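Local atomic coordinates of ORF10 (Moritella marina, PDB entry 6RIW), a protein that probably condenses acyl chains in polyunsaturated fatty acid synthesis, this chain being the ketosynthase-chain length factor didomain of a longer multidomain synthase. Residues L145-H150 against A920-A925; N596-I601 against I623-V628. All coordinates share one frame; numbering follows the deposited sequence.

Interaction 1. Residues L145-H150 against A920-A925; sequences LKAVLH and AIVNSA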
loop_
_atom_site.group_PDB
_atom_site.type_symbol
_atom_site.label_atom_id
_atom_site.label_comp_id
_atom_site.label_asym_id
_atom_site.label_seq_id
_atom_site.Cartn_x
_atom_site.Cartn_y
_atom_site.Cartn_z
ATOM N N LEU A 145 -15.728 10.940 -29.616
ATOM C CA LEU A 145 -16.481 12.179 -29.802
ATOM C C LEU A 145 -16.256 12.797 -31.180
ATOM O O LEU A 145 -17.176 13.426 -31.723
ATOM C CB LEU A 145 -16.130 13.174 -28.685
ATOM C CG LEU A 145 -16.716 12.791 -27.314
ATOM C CD1 LEU A 145 -16.234 13.685 -26.166
ATOM C CD2 LEU A 145 -18.236 12.719 -27.333
ATOM N N LYS A 146 -15.059 12.652 -31.760
ATOM C CA LYS A 146 -14.877 13.018 -33.167
ATOM C C LYS A 146 -15.853 12.258 -34.061
ATOM O O LYS A 146 -16.463 12.838 -34.974
ATOM C CB LYS A 146 -13.443 12.734 -33.620
ATOM C CG LYS A 146 -12.364 13.670 -33.072
ATOM C CD LYS A 146 -11.030 13.276 -33.687
ATOM C CE LYS A 146 -10.028 14.434 -33.687
ATOM N NZ LYS A 146 -9.632 14.844 -32.292
ATOM N N ALA A 147 -16.014 10.950 -33.815
ATOM C CA ALA A 147 -16.908 10.147 -34.649
ATOM C C ALA A 147 -18.363 10.547 -34.463
ATOM O O ALA A 147 -19.157 10.454 -35.409
ATOM C CB ALA A 147 -16.724 8.655 -34.339
ATOM N N VAL A 148 -18.734 11.004 -33.271
ATOM C CA VAL A 148 -20.124 11.337 -32.982
ATOM C C VAL A 148 -20.461 12.761 -33.417
ATOM O O VAL A 148 -21.503 13.002 -34.038
ATOM C CB VAL A 148 -20.412 11.124 -31.481
ATOM C CG1 VAL A 148 -21.755 11.689 -31.109
ATOM C CG2 VAL A 148 -20.369 9.631 -31.145
ATOM N N LEU A 149 -19.586 13.719 -33.110
ATOM C CA LEU A 149 -19.912 15.144 -33.161
ATOM C C LEU A 149 -19.355 15.855 -34.385
ATOM O O LEU A 149 -20.083 16.591 -35.061
ATOM C CB LEU A 149 -19.392 15.846 -31.900
ATOM C CG LEU A 149 -19.933 15.320 -30.567
ATOM C CD1 LEU A 149 -19.196 15.967 -29.388
ATOM C CD2 LEU A 149 -21.427 15.570 -30.477
ATOM N N HIS A 150 -18.084 15.650 -34.682
ATOM C CA HIS A 150 -17.372 16.497 -35.617
ATOM C C HIS A 150 -15.952 15.974 -35.744
ATOM O O HIS A 150 -15.290 15.740 -34.718
ATOM C CB HIS A 150 -17.385 17.954 -35.125
ATOM C CG HIS A 150 -17.042 18.956 -36.179
ATOM N ND1 HIS A 150 -15.819 18.975 -36.818
ATOM C CD2 HIS A 150 -17.753 19.994 -36.688
ATOM C CE1 HIS A 150 -15.794 19.972 -37.685
ATOM N NE2 HIS A 150 -16.957 20.601 -37.628
ATOM N N ALA A 920 -19.529 2.529 -26.097
ATOM C CA ALA A 920 -20.486 3.151 -25.194
ATOM C C ALA A 920 -20.788 4.587 -25.597
ATOM O O ALA A 920 -21.892 5.075 -25.360
ATOM C CB ALA A 920 -19.976 3.116 -23.755
ATOM N N ILE A 921 -19.827 5.276 -26.190
ATOM C CA ILE A 921 -20.048 6.644 -26.648
ATOM C C ILE A 921 -20.626 6.672 -28.063
ATOM O O ILE A 921 -21.677 7.281 -28.294
ATOM C CB ILE A 921 -18.714 7.426 -26.537
ATOM C CG1 ILE A 921 -18.291 7.509 -25.068
ATOM C CG2 ILE A 921 -18.828 8.813 -27.160
ATOM C CD1 ILE A 921 -16.816 7.906 -24.853
ATOM N N VAL A 922 -19.986 5.978 -29.016
ATOM C CA VAL A 922 -20.385 6.086 -30.421
ATOM C C VAL A 922 -21.763 5.477 -30.653
ATOM O O VAL A 922 -22.491 5.919 -31.547
ATOM C CB VAL A 922 -19.352 5.456 -31.383
ATOM C CG1 VAL A 922 -17.986 6.145 -31.292
ATOM C CG2 VAL A 922 -19.244 3.972 -31.168
ATOM N N ASN A 923 -22.159 4.470 -29.877
ATOM C CA ASN A 923 -23.474 3.869 -30.065
ATOM C C ASN A 923 -24.461 4.314 -29.005
ATOM O O ASN A 923 -25.460 3.628 -28.778
ATOM C CB ASN A 923 -23.384 2.342 -30.074
ATOM C CG ASN A 923 -22.518 1.814 -31.203
ATOM O OD1 ASN A 923 -22.435 2.415 -32.280
ATOM N ND2 ASN A 923 -21.856 0.694 -30.958
ATOM N N SER A 924 -24.210 5.449 -28.358
ATOM C CA SER A 924 -25.098 5.903 -27.297
ATOM C C SER A 924 -26.517 6.043 -27.825
ATOM O O SER A 924 -26.732 6.504 -28.950
ATOM C CB SER A 924 -24.631 7.244 -26.737
ATOM O OG SER A 924 -25.672 7.849 -26.000
ATOM N N ALA A 925 -27.480 5.625 -27.004
ATOM C CA ALA A 925 -28.899 5.705 -27.326
ATOM C C ALA A 925 -29.548 6.988 -26.801
ATOM O O ALA A 925 -30.780 7.078 -26.766
ATOM C CB ALA A 925 -29.629 4.475 -26.776
#

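Interaction 2. Residues N596-I601 against I623-V628; sequences NLTTQI and IAKDGV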
loop_
_atom_site.group_PDB
_atom_site.type_symbol
_atom_site.label_atom_id
_atom_site.label_comp_id
_atom_site.label_asym_id
_atom_site.label_seq_id
_atom_site.Cartn_x
_atom_site.Cartn_y
_atom_site.Cartn_z
ATOM N N ASN A 596 -12.915 13.719 -14.267
ATOM C CA ASN A 596 -12.299 14.942 -14.782
ATOM C C ASN A 596 -12.923 15.399 -16.097
ATOM O O ASN A 596 -12.741 16.561 -16.492
ATOM C CB ASN A 596 -10.797 14.710 -14.945
ATOM C CG ASN A 596 -9.974 15.942 -14.654
ATOM O OD1 ASN A 596 -9.004 15.880 -13.895
ATOM N ND2 ASN A 596 -10.316 17.065 -15.304
ATOM N N LEU A 597 -13.681 14.530 -16.769
ATOM C CA LEU A 597 -14.314 14.947 -18.013
ATOM C C LEU A 597 -15.301 16.097 -17.796
ATOM O O LEU A 597 -15.645 16.769 -18.765
ATOM C CB LEU A 597 -15.004 13.759 -18.691
ATOM C CG LEU A 597 -14.017 12.714 -19.233
ATOM C CD1 LEU A 597 -14.775 11.456 -19.710
ATOM C CD2 LEU A 597 -13.231 13.297 -20.370
ATOM N N THR A 598 -15.760 16.319 -16.556
ATOM C CA THR A 598 -16.552 17.508 -16.203
ATOM C C THR A 598 -15.952 18.796 -16.768
ATOM O O THR A 598 -16.617 19.560 -17.479
ATOM C CB THR A 598 -16.662 17.627 -14.676
ATOM O OG1 THR A 598 -17.486 16.569 -14.176
ATOM C CG2 THR A 598 -17.280 18.973 -14.277
ATOM N N THR A 599 -14.702 19.073 -16.434
ATOM C CA THR A 599 -14.107 20.305 -16.926
ATOM C C THR A 599 -13.446 20.112 -18.270
ATOM O O THR A 599 -13.347 21.072 -19.043
ATOM C CB THR A 599 -13.092 20.862 -15.918
ATOM O OG1 THR A 599 -12.186 19.826 -15.513
ATOM C CG2 THR A 599 -13.816 21.409 -14.689
ATOM N N GLN A 600 -13.008 18.890 -18.593
ATOM C CA GLN A 600 -12.433 18.672 -19.919
ATOM C C GLN A 600 -13.455 18.930 -21.021
ATOM O O GLN A 600 -13.133 19.572 -22.030
ATOM C CB GLN A 600 -11.885 17.256 -20.046
ATOM C CG GLN A 600 -10.618 17.066 -19.267
ATOM C CD GLN A 600 -10.224 15.625 -19.260
ATOM O OE1 GLN A 600 -10.579 14.894 -18.328
ATOM N NE2 GLN A 600 -9.523 15.186 -20.320
ATOM N N ILE A 601 -14.689 18.445 -20.850
ATOM C CA ILE A 601 -15.698 18.637 -21.896
ATOM C C ILE A 601 -16.180 20.084 -21.901
ATOM O O ILE A 601 -16.368 20.685 -22.962
ATOM C CB ILE A 601 -16.880 17.663 -21.708
ATOM C CG1 ILE A 601 -16.420 16.202 -21.808
ATOM C CG2 ILE A 601 -17.963 17.953 -22.739
ATOM C CD1 ILE A 601 -16.129 15.753 -23.193
ATOM N N ILE A 623 -22.543 11.038 -21.098
ATOM C CA ILE A 623 -22.312 9.957 -22.054
ATOM C C ILE A 623 -20.836 9.580 -22.082
ATOM O O ILE A 623 -20.480 8.396 -22.053
ATOM C CB ILE A 623 -22.801 10.356 -23.454
ATOM C CG1 ILE A 623 -24.324 10.540 -23.483
ATOM C CG2 ILE A 623 -22.381 9.305 -24.496
ATOM C CD1 ILE A 623 -24.757 11.258 -24.753
ATOM N N ALA A 624 -19.963 10.586 -22.164
ATOM C CA ALA A 624 -18.519 10.335 -22.159
ATOM C C ALA A 624 -18.072 9.702 -20.843
ATOM O O ALA A 624 -17.285 8.748 -20.851
ATOM C CB ALA A 624 -17.757 11.641 -22.411
ATOM N N LYS A 625 -18.553 10.228 -19.710
ATOM C CA LYS A 625 -18.176 9.692 -18.399
ATOM C C LYS A 625 -18.536 8.217 -18.280
ATOM O O LYS A 625 -17.731 7.394 -17.807
ATOM C CB LYS A 625 -18.876 10.484 -17.296
ATOM C CG LYS A 625 -18.264 11.862 -17.003
ATOM C CD LYS A 625 -19.055 12.493 -15.872
ATOM C CE LYS A 625 -18.336 13.722 -15.296
ATOM N NZ LYS A 625 -19.260 14.482 -14.401
ATOM N N ASP A 626 -19.766 7.863 -18.673
ATOM C CA ASP A 626 -20.210 6.479 -18.535
ATOM C C ASP A 626 -19.409 5.534 -19.415
ATOM O O ASP A 626 -19.310 4.339 -19.099
ATOM C CB ASP A 626 -21.697 6.376 -18.856
ATOM C CG ASP A 626 -22.570 6.970 -17.767
ATOM O OD1 ASP A 626 -22.037 7.310 -16.678
ATOM O OD2 ASP A 626 -23.795 7.113 -17.996
ATOM N N GLY A 627 -18.810 6.046 -20.491
ATOM C CA GLY A 627 -17.919 5.228 -21.284
ATOM C C GLY A 627 -16.659 4.834 -20.538
ATOM O O GLY A 627 -16.130 3.738 -20.743
ATOM N N VAL A 628 -16.168 5.706 -19.661
ATOM C CA VAL A 628 -14.873 5.485 -19.014
ATOM C C VAL A 628 -15.004 4.621 -17.765
ATOM O O VAL A 628 -14.206 3.698 -17.543
ATOM C CB VAL A 628 -14.215 6.838 -18.684
ATOM C CG1 VAL A 628 -12.932 6.599 -17.876
ATOM C CG2 VAL A 628 -13.909 7.583 -19.967
#

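Interaction 1. Residues L145-H150 against A920-A925
V148 points its CG2 methyl at the backbone of the opposing helix: the methyl lies 3.6 Å from V922 CA and 3.9 Å from I921 O, against main chain more than against side chains. Its rotamer explains this, with CG1 anti to the backbone N (chi1 170°) and CG2 anti to the carbonyl carbon. The CA atoms of V148 and V922, 5.8 Å apart, are the nearest pair across the two segments. Three residues before V148 on the same helix, L145 meets I921 with the side chains at about a right angle, and the touching branches are L145 CD2 and I921 CG2, 4.0 Å apart. At the more open edge A147 CB meets V922 CG1 at 4.1 Å. No hydrogen bond crosses the contact. I921 and V922 also touch A144, one turn before V148 on helix 129-148, while V148 leans on L929 and K933 of helix 929-934. The helix of I921 and V922 ends here, N923 being the first residue to leave helical torsions. The C-terminal end of the short helix 917-922 thus packs through apolar side chains against that of helix 129-148, in the ketosynthase part of the didomain, well away from the magnesium site.

Interaction 2. Residues N596-I601 against I623-V628
L597 puts its CD1 methyl into the surface of helix 614-628, 4.0 Å from A624 CB and equally 4.0 Å from V628 CG2. The same methyl lies 3.9 Å from A624 O, so it packs on the backbone as well as on the side chains one turn apart. With CG1 anti to the backbone N (chi1 174°), V628 has CG2 anti to the carbonyl carbon, and this is the methyl that meets L597. One turn on from L597, I601 reaches A624 CB with its CD1 at a looser 4.5 Å. Beside this apolar centre the aliphatic part of K625 runs past L597, its CG 4.1 Å from L597 CB. Beyond CG the lysine chain is fully extended, which carries the amino group across to T598. There K625 NZ donates a hydrogen bond of 2.7 Å to T598 OG1, the only one between the two segments. T598 OG1 is also hydrogen-bonded to V595 O, and K625 NZ forms a salt bridge with D56, so hydroxyl and ammonium each have a second partner. An alanine in place of K625 would probably leave D56 without this countercharge and T598 OG1 without its donor, and open a gap beside L597 CB. The axes of the two short helical segments approach to 10.5 Å at 136° between their N-to-C directions, about midway between perpendicular and antiparallel. Helix 129-148 closes the apolar side, with H138 on L597, V141 on V628 and L145 on I601, while R594 of helix 589-595 touches K625 and V628.

In the fold
The centres of interactions 1 and 2 are 13 Å apart, and the two contacts touch directly. L145 CD1 of interaction 1 lies 3.6 Å from I601 CD1 of interaction 2, so one leucine faces I921 with one methyl and I601 with the other. A second junction has I921 CG1 3.8 Å from I623 O, and a third puts A920 CB 3.8 Å from G627 CA. Helix 614-628 therefore packs against both helix 597-608 and the short helix 917-922, and helix 129-148 touches residues of both contacts. Helix 129-148 of the ketosynthase is thereby joined to helices of the second, chain length factor domain and to helix 917-922, away from the magnesium site at M1 and K286.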